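Side-chain contact in uncharacterized protein YobA (Bacillus subtilis subsp. subtilis str. 168, PDB 4QY7), which is of unknown function but adopts an OB-fold and belongs to the DUF3221 family of proteins: residues 35-38 / 39-43. Sequence-based numbering, arbitrary orientation.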
loop_
_atom_site.group_PDB
_atom_site.type_symbol
_atom_site.label_atom_id
_atom_site.label_comp_id
_atom_site.label_asym_id
_atom_site.label_seq_id
_atom_site.Cartn_x
_atom_site.Cartn_y
_atom_site.Cartn_z
ATOM N N TYR A 35 5.076 -13.615 2.838
ATOM C CA TYR A 35 5.753 -12.704 3.760
ATOM C C TYR A 35 7.244 -13.051 3.936
ATOM O O TYR A 35 7.936 -12.356 4.686
ATOM C CB TYR A 35 5.002 -12.675 5.120
ATOM C CG TYR A 35 3.604 -12.099 4.964
ATOM C CD1 TYR A 35 3.394 -10.726 4.927
ATOM C CD2 TYR A 35 2.500 -12.930 4.755
ATOM C CE1 TYR A 35 2.125 -10.193 4.705
ATOM C CE2 TYR A 35 1.238 -12.408 4.495
ATOM C CZ TYR A 35 1.043 -11.038 4.518
ATOM O OH TYR A 35 -0.201 -10.506 4.270
ATOM N N ASN A 36 7.783 -14.073 3.248
ATOM C CA ASN A 36 9.231 -14.303 3.313
ATOM C C ASN A 36 9.843 -13.957 1.954
ATOM O O ASN A 36 11.035 -14.171 1.756
ATOM C CB ASN A 36 9.575 -15.722 3.777
ATOM C CG ASN A 36 9.138 -16.845 2.870
ATOM O OD1 ASN A 36 9.243 -16.752 1.633
ATOM N ND2 ASN A 36 8.747 -17.986 3.466
ATOM N N LEU A 37 9.044 -13.413 1.011
ATOM C CA LEU A 37 9.579 -13.066 -0.295
ATOM C C LEU A 37 10.292 -11.740 -0.238
ATOM O O LEU A 37 9.901 -10.838 0.518
ATOM C CB LEU A 37 8.453 -12.984 -1.339
ATOM C CG LEU A 37 7.717 -14.291 -1.633
ATOM C CD1 LEU A 37 6.544 -14.055 -2.562
ATOM C CD2 LEU A 37 8.648 -15.324 -2.245
ATOM N N SER A 38 11.314 -11.591 -1.080
ATOM C CA SER A 38 12.010 -10.317 -1.184
ATOM C C SER A 38 11.149 -9.340 -1.953
ATOM O O SER A 38 10.195 -9.736 -2.638
ATOM C CB SER A 38 13.346 -10.486 -1.906
ATOM O OG SER A 38 13.111 -10.831 -3.265
ATOM N N GLU A 39 11.510 -8.064 -1.906
ATOM C CA GLU A 39 10.793 -7.079 -2.690
ATOM C C GLU A 39 10.844 -7.449 -4.178
ATOM O O GLU A 39 9.817 -7.379 -4.837
ATOM C CB GLU A 39 11.372 -5.684 -2.454
ATOM C CG GLU A 39 10.615 -4.639 -3.251
ATOM C CD GLU A 39 10.927 -3.212 -2.879
ATOM O OE1 GLU A 39 11.476 -2.972 -1.780
ATOM O OE2 GLU A 39 10.542 -2.324 -3.669
ATOM N N GLY A 40 12.004 -7.904 -4.674
ATOM C CA GLY A 40 12.143 -8.328 -6.065
ATOM C C GLY A 40 11.223 -9.476 -6.427
ATOM O O GLY A 40 10.618 -9.490 -7.501
ATOM N N GLN A 41 11.101 -10.451 -5.525
ATOM C CA GLN A 41 10.231 -11.605 -5.754
ATOM C C GLN A 41 8.770 -11.208 -5.732
ATOM O O GLN A 41 7.976 -11.773 -6.498
ATOM C CB GLN A 41 10.479 -12.671 -4.699
ATOM C CG GLN A 41 11.782 -13.440 -4.921
ATOM C CD GLN A 41 12.071 -14.386 -3.789
ATOM O OE1 GLN A 41 12.013 -14.014 -2.607
ATOM N NE2 GLN A 41 12.395 -15.640 -4.112
ATOM N N LEU A 42 8.395 -10.276 -4.819
ATOM C CA LEU A 42 7.021 -9.766 -4.785
ATOM C C LEU A 42 6.706 -9.039 -6.072
ATOM O O LEU A 42 5.601 -9.217 -6.588
ATOM C CB LEU A 42 6.795 -8.786 -3.623
ATOM C CG LEU A 42 6.776 -9.385 -2.236
ATOM C CD1 LEU A 42 6.938 -8.310 -1.214
ATOM C CD2 LEU A 42 5.479 -10.179 -1.970
HETATM N N MSE A 43 7.685 -8.220 -6.588
HETATM C CA MSE A 43 7.493 -7.477 -7.844
HETATM C C MSE A 43 7.177 -8.443 -8.988
HETATM O O MSE A 43 6.321 -8.143 -9.823
HETATM C CB MSE A 43 8.725 -6.615 -8.187
HETATM C CG MSE A 43 8.995 -5.495 -7.181
HETATM SE SE MSE A 43 7.666 -4.119 -7.198
HETATM C CE MSE A 43 7.717 -3.569 -5.384
HETATM O O HOH W 1 13.422 -14.820 -0.584
#
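Ser38 turns OG between its own backbone N and carbonyl carbon (chi1 67°), which points it to Gln41 N. Gln41 sends CG anti to its carbonyl carbon (chi1 -75°), beside its backbone N, and the chain, extended beyond CG, carries OE1 back to Ser38 N. This is a capping box at the start of a helix. Ser38 is the N-cap: its OG accepts from Gln41 N at 3.0 Å. In return, Ser38 N donates to Gln41 OE1 at 2.9 Å. That bond is almost straight, with 172° at the hydrogen, and it arrives in the amide plane on a lone pair of OE1. A weak bond from Ser38 OG also reaches Gln41 OE1. A water oxygen lies 2.6 Å from Gln41 OE1 and may donate to it. The first helical turn is closed by Leu42 N, which donates to Ser38 O at 2.9 Å.

Leu37 packs beside the box. Its CD2 lies 3.6 Å from Gln41 OE1, and the two side chains cross at about a right angle. Its other methyl, CD1, meets Leu42 CD2 at 4.1 Å. An alanine in place of Leu42 would probably leave Leu37 CD1 without this apolar partner and open a gap against strand 7-16.

Ser38 caps helix 39-45 at the protein surface. Residues 35-38 end the loop that runs from strand 20-24 to helix 39-45. Leu42 is buried against Val14 and Leu15 of strand 7-16, while Glu39 touches Leu15 and also Ile22 of strand 20-24.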